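Long-range contacts in probable zinc protease PqqL (Escherichia coli, PDB 6OFT), which probably acts as a zinc-dependent endopeptidase of the M16 family, the chain described here being the first half of the protease: residues A[59-64]-A[118-123]; A[241-246]-A[429-434]; A[258-263]-A[319-324]. All coordinates share one frame; numbering follows the deposited sequence.

Interaction 1. Residues A[59-64]-A[118-123]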
# COMPACT_ATOMS: atom_id res chain seq x y z
N MET A 59 0.12 17.24 -15.33
CA MET A 59 0.80 18.13 -16.28
C MET A 59 1.83 17.43 -17.16
O MET A 59 2.25 18.01 -18.16
CB MET A 59 1.42 19.35 -15.57
CG MET A 59 0.41 20.37 -15.03
SD MET A 59 -0.91 20.90 -16.16
CE MET A 59 0.07 21.47 -17.61
N MET A 60 2.22 16.17 -16.84
CA MET A 60 3.19 15.43 -17.66
C MET A 60 2.59 15.02 -19.01
O MET A 60 3.30 14.88 -20.01
CB MET A 60 3.74 14.19 -16.91
CG MET A 60 4.61 14.54 -15.70
SD MET A 60 5.98 15.69 -16.00
CE MET A 60 5.30 17.16 -15.27
N PHE A 61 1.26 14.89 -19.04
CA PHE A 61 0.52 14.50 -20.24
C PHE A 61 -0.02 15.71 -20.99
O PHE A 61 -0.80 15.53 -21.93
CB PHE A 61 -0.62 13.54 -19.84
CG PHE A 61 -0.12 12.32 -19.09
CD1 PHE A 61 0.37 11.22 -19.78
CD2 PHE A 61 -0.10 12.30 -17.70
CE1 PHE A 61 0.84 10.10 -19.09
CE2 PHE A 61 0.40 11.19 -17.02
CZ PHE A 61 0.86 10.10 -17.72
N ASN A 62 0.40 16.94 -20.62
CA ASN A 62 -0.13 18.13 -21.28
C ASN A 62 0.93 19.10 -21.84
O ASN A 62 0.61 20.25 -22.11
CB ASN A 62 -1.13 18.85 -20.35
CG ASN A 62 -2.39 18.04 -20.16
OD1 ASN A 62 -3.27 17.99 -21.02
ND2 ASN A 62 -2.47 17.35 -19.03
N GLY A 63 2.14 18.61 -22.07
CA GLY A 63 3.17 19.43 -22.68
C GLY A 63 4.59 19.24 -22.20
O GLY A 63 4.89 19.38 -21.01
N THR A 64 5.48 18.96 -23.15
CA THR A 64 6.92 18.86 -22.91
C THR A 64 7.56 19.71 -24.02
O THR A 64 6.84 20.17 -24.91
CB THR A 64 7.47 17.41 -22.89
OG1 THR A 64 7.54 16.88 -24.22
CG2 THR A 64 6.70 16.46 -21.95
N SER A 118 12.37 10.58 -20.80
CA SER A 118 13.47 11.54 -20.66
C SER A 118 12.95 12.99 -20.49
O SER A 118 13.46 13.72 -19.64
CB SER A 118 14.39 11.44 -21.87
OG SER A 118 15.58 12.17 -21.62
N GLU A 119 11.89 13.36 -21.23
CA GLU A 119 11.26 14.68 -21.15
C GLU A 119 10.34 14.83 -19.95
O GLU A 119 10.19 15.94 -19.46
CB GLU A 119 10.54 15.03 -22.46
CG GLU A 119 11.51 15.03 -23.63
CD GLU A 119 11.42 16.24 -24.53
OE1 GLU A 119 10.36 16.90 -24.54
OE2 GLU A 119 12.42 16.52 -25.22
N TRP A 120 9.73 13.74 -19.46
CA TRP A 120 8.92 13.87 -18.25
C TRP A 120 9.87 14.19 -17.08
O TRP A 120 9.49 14.92 -16.17
CB TRP A 120 8.15 12.57 -17.97
CG TRP A 120 6.92 12.37 -18.81
CD1 TRP A 120 6.23 13.32 -19.51
CD2 TRP A 120 6.23 11.13 -19.02
NE1 TRP A 120 5.13 12.75 -20.11
CE2 TRP A 120 5.10 11.41 -19.82
CE3 TRP A 120 6.45 9.81 -18.59
CZ2 TRP A 120 4.18 10.42 -20.19
CZ3 TRP A 120 5.54 8.83 -18.96
CH2 TRP A 120 4.42 9.14 -19.74
N SER A 121 11.11 13.65 -17.14
CA SER A 121 12.14 13.83 -16.12
C SER A 121 12.58 15.28 -15.86
O SER A 121 12.84 15.61 -14.70
CB SER A 121 13.36 12.97 -16.43
OG SER A 121 13.03 11.59 -16.37
N ASN A 122 12.69 16.13 -16.92
CA ASN A 122 13.16 17.52 -16.79
C ASN A 122 12.66 18.52 -17.87
O ASN A 122 13.11 19.67 -17.86
CB ASN A 122 14.71 17.54 -16.75
CG ASN A 122 15.38 17.30 -18.08
OD1 ASN A 122 14.80 16.76 -19.04
ND2 ASN A 122 16.63 17.73 -18.19
N ALA A 123 11.80 18.09 -18.82
CA ALA A 123 11.41 19.00 -19.91
C ALA A 123 9.89 19.28 -20.03
O ALA A 123 9.46 19.77 -21.08
CB ALA A 123 11.97 18.50 -21.23
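T64 and E119 form a polar link between the loop 59-64 and the C-terminal part of helix 107-122: the hydroxyl OG1 of T64 donates to OE1 of E119 at 2.8 Å, on the anti side of that oxygen. The two side chains cross at about a right angle. OG1 of T64 sits between the backbone N and the carbonyl carbon (chi1 75°), while CG2, anti to the carbonyl carbon, lies 4.0 Å from CD1 of W120. The threonine hydroxyl is also hydrogen-bonded to the backbone N of W67. On E119 the second oxygen, OE2, pairs with OG1 of T66 and forms a salt bridge with K65, so the carboxylate grips three consecutive residues.

The indole of W120 supplies a second link. NE1 of W120 gives a weak hydrogen bond to the carbonyl O of M60 (2.8 Å), bent to 124°. Further along the loop, CA of T64 makes a C-H contact of 3.3 Å with the carbonyl O of A123.

Apolar atoms fill in around the indole. CB of M60 rests over one face, 3.9 Å from the centroid of the five-membered ring in a CH-pi contact, and the bent methionine chain brings SD obliquely near the same ring, a Met-aromatic contact. F61 approaches the benzo part, CE1 lying 3.5 Å from CZ2 of W120 with the ring planes 65° apart.

The loop directly follows helix 52-59, which bears the predicted HXXEH residues H54, E57 and H58. The nearby K65 would probably stabilise the buried E119 as a carboxylate, and this charged grip, together with the packed indole, fastens the loop beside the probable zinc site to helix 107-122.

Interaction 2. Residues A[241-246]-A[429-434]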
# COMPACT_ATOMS: atom_id res chain seq x y z
N HIS A 241 -4.68 6.77 23.93
CA HIS A 241 -6.08 6.99 24.26
C HIS A 241 -6.92 6.03 23.45
O HIS A 241 -6.65 5.83 22.26
CB HIS A 241 -6.50 8.43 23.90
CG HIS A 241 -5.84 9.49 24.73
ND1 HIS A 241 -4.88 10.34 24.19
CD2 HIS A 241 -6.01 9.79 26.04
CE1 HIS A 241 -4.50 11.13 25.19
NE2 HIS A 241 -5.15 10.83 26.32
N LEU A 242 -7.89 5.44 24.09
CA LEU A 242 -8.84 4.53 23.44
C LEU A 242 -9.98 5.36 22.84
O LEU A 242 -10.62 6.06 23.61
CB LEU A 242 -9.38 3.56 24.48
CG LEU A 242 -10.37 2.53 23.96
CD1 LEU A 242 -9.74 1.70 22.85
CD2 LEU A 242 -10.90 1.65 25.07
N ARG A 243 -10.23 5.24 21.56
CA ARG A 243 -11.29 5.99 20.89
C ARG A 243 -12.41 5.11 20.42
O ARG A 243 -12.27 3.89 20.37
CB ARG A 243 -10.73 6.83 19.72
CG ARG A 243 -9.76 7.91 20.14
CD ARG A 243 -8.60 7.86 19.18
NE ARG A 243 -7.48 7.16 19.76
CZ ARG A 243 -6.48 6.62 19.07
NH1 ARG A 243 -6.47 6.68 17.75
NH2 ARG A 243 -5.50 6.00 19.70
N PHE A 244 -13.56 5.72 20.09
CA PHE A 244 -14.75 5.00 19.66
C PHE A 244 -15.40 5.72 18.50
O PHE A 244 -15.52 6.94 18.55
CB PHE A 244 -15.77 4.88 20.82
CG PHE A 244 -15.33 3.99 21.96
CD1 PHE A 244 -14.55 4.50 23.00
CD2 PHE A 244 -15.73 2.66 22.02
CE1 PHE A 244 -14.13 3.67 24.04
CE2 PHE A 244 -15.32 1.84 23.07
CZ PHE A 244 -14.52 2.35 24.07
N ASN A 245 -15.83 4.98 17.48
CA ASN A 245 -16.49 5.56 16.31
C ASN A 245 -17.60 4.68 15.76
O ASN A 245 -17.51 3.46 15.81
CB ASN A 245 -15.46 5.82 15.18
CG ASN A 245 -15.96 6.76 14.10
OD1 ASN A 245 -16.88 7.54 14.31
ND2 ASN A 245 -15.37 6.70 12.93
N ILE A 246 -18.64 5.31 15.22
CA ILE A 246 -19.73 4.61 14.53
C ILE A 246 -19.83 5.28 13.17
O ILE A 246 -19.96 6.51 13.10
CB ILE A 246 -21.09 4.55 15.30
CG1 ILE A 246 -20.96 3.85 16.68
CG2 ILE A 246 -22.19 3.87 14.44
CD1 ILE A 246 -22.18 4.16 17.69
N ASP A 429 -2.85 2.74 22.03
CA ASP A 429 -3.21 3.40 20.79
C ASP A 429 -4.18 2.52 20.02
O ASP A 429 -3.80 1.75 19.14
CB ASP A 429 -1.96 3.84 20.00
CG ASP A 429 -2.22 4.82 18.88
OD1 ASP A 429 -1.26 5.52 18.47
OD2 ASP A 429 -3.39 4.89 18.39
N ALA A 430 -5.43 2.67 20.40
CA ALA A 430 -6.51 1.82 19.86
C ALA A 430 -7.85 2.53 19.66
O ALA A 430 -8.03 3.56 20.29
CB ALA A 430 -6.70 0.61 20.72
N PHE A 431 -8.71 1.97 18.82
CA PHE A 431 -10.05 2.49 18.64
C PHE A 431 -11.04 1.40 18.23
O PHE A 431 -10.70 0.51 17.43
CB PHE A 431 -10.10 3.71 17.70
CG PHE A 431 -9.81 3.48 16.23
CD1 PHE A 431 -8.52 3.67 15.73
CD2 PHE A 431 -10.83 3.16 15.34
CE1 PHE A 431 -8.26 3.51 14.36
CE2 PHE A 431 -10.56 2.98 13.98
CZ PHE A 431 -9.28 3.18 13.49
N TRP A 432 -12.23 1.48 18.80
CA TRP A 432 -13.37 0.60 18.47
C TRP A 432 -14.16 1.24 17.34
O TRP A 432 -14.34 2.43 17.38
CB TRP A 432 -14.28 0.39 19.68
CG TRP A 432 -13.72 -0.58 20.66
CD1 TRP A 432 -13.03 -0.28 21.78
CD2 TRP A 432 -13.76 -2.01 20.58
NE1 TRP A 432 -12.65 -1.42 22.41
CE2 TRP A 432 -13.08 -2.50 21.70
CE3 TRP A 432 -14.32 -2.92 19.69
CZ2 TRP A 432 -12.93 -3.86 21.95
CZ3 TRP A 432 -14.18 -4.26 19.94
CH2 TRP A 432 -13.49 -4.72 21.04
N GLU A 433 -14.61 0.46 16.40
CA GLU A 433 -15.39 1.01 15.30
C GLU A 433 -16.55 0.11 14.89
O GLU A 433 -16.37 -1.09 14.70
CB GLU A 433 -14.47 1.27 14.11
CG GLU A 433 -15.14 1.96 12.93
CD GLU A 433 -14.32 1.77 11.68
OE1 GLU A 433 -13.42 2.60 11.44
OE2 GLU A 433 -14.55 0.77 10.96
N GLN A 434 -17.72 0.71 14.72
CA GLN A 434 -18.90 0.02 14.23
C GLN A 434 -19.35 0.65 12.94
O GLN A 434 -19.26 1.86 12.78
CB GLN A 434 -20.04 0.01 15.25
CG GLN A 434 -19.87 -1.09 16.30
CD GLN A 434 -20.75 -0.90 17.49
OE1 GLN A 434 -21.63 -1.71 17.78
NE2 GLN A 434 -20.53 0.17 18.22
O HOH W 1 -18.05 1.75 18.08
O HOH W 2 -13.18 4.96 12.67
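D429 meets R243 across the contact. NH2 of the arginine donates to OD2 of D429 at 2.7 Å in an almost straight salt-bridge bond (175°); the oxygen lies in the guanidinium plane but is approached from above its own carboxylate plane. Bent at chi2 and chi3, the arginine also directs NE and NH2 to one atom, the carbonyl O of H241, while NE has a salt bridge to E239. An alanine in place of R243 would probably cost D429 OD2 one of its cationic partners, R262 being another, and leave the H241 carbonyl without these two donors.

At A430 the carbonyl O takes the backbone N-H of R243 at 3.0 Å and lies over one face of the guanidinium; the methyl packs 3.9 Å from CD1 of L242. F431 follows, its CB 3.8 Å from CB of R243. W432 N donates to R243 O at 2.9 Å, and its indole runs side by side with F244, the planes 15° apart but slid so that the rings barely overlap; CE2 of F244 is 3.4 Å from CD1 of W432. A water joins E433 OE1 to N245 ND2, the glutamate also held by R156 and R323. Q434 N bonds to N245 O at 3.0 Å, and a second water links that carbonyl to Q434 NE2, which also binds L446 O.

Strand 242-248 is an edge strand of the five-stranded sheet within this chain, parallel to 430-436, whose other side pairs with 256-264. F244, W432 and Q434 pack on I451 of helix 448-459, whereas R243, N245 and F431 face helix 148-160.

Interaction 3. Residues A[258-263]-A[319-324]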
# COMPACT_ATOMS: atom_id res chain seq x y z
N ALA A 258 -15.17 -3.58 14.68
CA ALA A 258 -13.74 -3.81 14.56
C ALA A 258 -12.96 -3.13 15.68
O ALA A 258 -13.36 -2.06 16.15
CB ALA A 258 -13.25 -3.33 13.19
N LEU A 259 -11.88 -3.75 16.09
CA LEU A 259 -10.91 -3.14 17.04
C LEU A 259 -9.62 -2.88 16.26
O LEU A 259 -9.14 -3.82 15.65
CB LEU A 259 -10.65 -4.07 18.22
CG LEU A 259 -9.53 -3.63 19.16
CD1 LEU A 259 -9.81 -2.26 19.73
CD2 LEU A 259 -9.33 -4.62 20.29
N TYR A 260 -9.15 -1.65 16.23
CA TYR A 260 -7.94 -1.24 15.53
C TYR A 260 -6.86 -0.88 16.53
O TYR A 260 -7.12 -0.13 17.47
CB TYR A 260 -8.21 0.01 14.68
CG TYR A 260 -8.98 -0.20 13.40
CD1 TYR A 260 -10.36 -0.38 13.40
CD2 TYR A 260 -8.34 -0.12 12.16
CE1 TYR A 260 -11.08 -0.53 12.22
CE2 TYR A 260 -9.05 -0.28 10.97
CZ TYR A 260 -10.41 -0.52 11.00
OH TYR A 260 -11.12 -0.69 9.83
N TYR A 261 -5.68 -1.39 16.31
CA TYR A 261 -4.48 -1.05 17.10
C TYR A 261 -3.53 -0.30 16.15
O TYR A 261 -3.54 -0.63 14.99
CB TYR A 261 -3.81 -2.29 17.67
CG TYR A 261 -4.51 -2.96 18.82
CD1 TYR A 261 -4.45 -2.46 20.10
CD2 TYR A 261 -5.23 -4.12 18.63
CE1 TYR A 261 -5.08 -3.06 21.16
CE2 TYR A 261 -5.87 -4.75 19.68
CZ TYR A 261 -5.80 -4.21 20.95
OH TYR A 261 -6.41 -4.80 22.00
N ARG A 262 -2.77 0.67 16.61
CA ARG A 262 -1.81 1.39 15.77
C ARG A 262 -0.44 1.14 16.38
O ARG A 262 -0.28 1.21 17.59
CB ARG A 262 -2.11 2.89 15.68
CG ARG A 262 -3.52 3.26 15.16
CD ARG A 262 -3.62 4.73 14.75
NE ARG A 262 -2.93 5.62 15.69
CZ ARG A 262 -2.24 6.70 15.34
NH1 ARG A 262 -2.16 7.07 14.07
NH2 ARG A 262 -1.62 7.42 16.26
N LEU A 263 0.54 0.80 15.55
CA LEU A 263 1.88 0.46 16.06
C LEU A 263 2.97 0.72 15.01
O LEU A 263 2.66 0.71 13.82
CB LEU A 263 1.90 -1.03 16.50
CG LEU A 263 1.65 -2.11 15.43
CD1 LEU A 263 2.35 -3.39 15.79
CD2 LEU A 263 0.15 -2.39 15.25
N SER A 319 -1.48 -0.25 11.16
CA SER A 319 -2.61 -0.59 11.99
C SER A 319 -2.93 -2.05 11.83
O SER A 319 -2.97 -2.57 10.71
CB SER A 319 -3.84 0.25 11.68
OG SER A 319 -4.85 -0.06 12.63
N LEU A 320 -3.16 -2.72 12.95
CA LEU A 320 -3.60 -4.10 12.99
C LEU A 320 -5.04 -4.05 13.50
O LEU A 320 -5.28 -3.56 14.61
CB LEU A 320 -2.72 -4.92 13.93
CG LEU A 320 -1.74 -5.90 13.32
CD1 LEU A 320 -0.56 -5.18 12.70
CD2 LEU A 320 -1.20 -6.82 14.38
N PHE A 321 -6.00 -4.50 12.68
CA PHE A 321 -7.39 -4.52 13.11
C PHE A 321 -8.01 -5.93 13.13
O PHE A 321 -7.60 -6.80 12.36
CB PHE A 321 -8.27 -3.56 12.30
CG PHE A 321 -8.44 -3.84 10.83
CD1 PHE A 321 -9.49 -4.63 10.37
CD2 PHE A 321 -7.58 -3.28 9.89
CE1 PHE A 321 -9.65 -4.88 9.01
CE2 PHE A 321 -7.76 -3.51 8.53
CZ PHE A 321 -8.80 -4.30 8.09
N PHE A 322 -9.02 -6.11 13.98
CA PHE A 322 -9.76 -7.37 14.12
C PHE A 322 -11.22 -7.05 13.92
O PHE A 322 -11.80 -6.30 14.70
CB PHE A 322 -9.48 -8.02 15.49
CG PHE A 322 -8.01 -8.25 15.75
CD1 PHE A 322 -7.24 -7.30 16.41
CD2 PHE A 322 -7.39 -9.42 15.33
CE1 PHE A 322 -5.88 -7.50 16.62
CE2 PHE A 322 -6.03 -9.63 15.54
CZ PHE A 322 -5.28 -8.67 16.19
N ARG A 323 -11.80 -7.58 12.84
CA ARG A 323 -13.18 -7.30 12.45
C ARG A 323 -14.08 -8.52 12.41
O ARG A 323 -13.65 -9.60 12.00
CB ARG A 323 -13.18 -6.58 11.09
CG ARG A 323 -14.58 -6.20 10.56
CD ARG A 323 -14.51 -5.52 9.20
NE ARG A 323 -13.80 -4.25 9.25
CZ ARG A 323 -14.32 -3.11 9.69
NH1 ARG A 323 -15.56 -3.08 10.16
NH2 ARG A 323 -13.60 -1.99 9.69
N VAL A 324 -15.35 -8.34 12.84
CA VAL A 324 -16.40 -9.34 12.76
C VAL A 324 -17.58 -8.68 12.03
O VAL A 324 -18.07 -7.63 12.48
CB VAL A 324 -16.81 -9.98 14.12
CG1 VAL A 324 -18.11 -10.76 13.99
CG2 VAL A 324 -15.71 -10.89 14.67
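Y260 and F321 stand side by side on one face of the sheet. CG of Y260 lies anti to its carbonyl carbon (chi1 -76°) and CG of F321 takes the crowded position between its backbone N and carbonyl carbon (chi1 65°), a pairing that leaves the two side chains pointing the same way. CB of F321 lies over one face of the Y260 ring, 3.5 Å from its centroid, in a CH-pi contact. The rings are 28° from parallel but slid apart, so that CE2 of Y260 comes 3.5 Å from CD2 of F321 and the tyrosine hydroxyl oxygen stands over the centre of the phenylalanine ring.

R323, its chain bent at chi3, crosses Y260 obliquely on the same face. Its NH2 gives a weak hydrogen bond to OH of Y260 at 2.8 Å, the oxygen lying at the guanidinium edge, and CB of A258 sits over the guanidinium centre, 3.7 Å from CZ of R323. The same NH2 has a salt bridge to E433.

S319 places OG anti to its backbone N, where it donates to the carbonyl O of Y261 at 2.8 Å. That carbonyl also accepts from L320 N, the two donors arriving from opposite faces of its plane. On the other side of the sheet Y261 and F322 meet edge to edge, CD2 of Y261 lying 4.0 Å from CE1 of F322. CD2 of L263 lies 3.8 Å from CD1 of L320.

L259 with F322 and Y261 with L320 are the hydrogen-bonded pairs of this antiparallel ladder. The two strands are inner strands of the mixed five-stranded sheet in the Peptidase M16 inactive domain, an alpha/beta arrangement in which helix 331-348 packs on L259 and F322 while helix 148-160 packs on Y260 and S319.

How the interactions relate
Interactions 2 and 3 belong to one five-stranded mixed sheet, their centres about 9 Å apart. Strands 430-436 and 256-264 are neighbours in it, joined by a hydrogen bond from A258 N to E433 O and a salt bridge between R262 and D429. Strand 430-436 comes last in sequence and inserts between 242-248 and 256-264, enclosing interaction 3 along the chain. Interaction 1 precedes both and lies across the chain's centre, about 42 Å from interaction 3 and 45 Å from interaction 2, centre to centre. It belongs to the insulinase-type region, so the contact beside the predicted zinc site and the two sheet contacts lie in separate parts of this half of the protease.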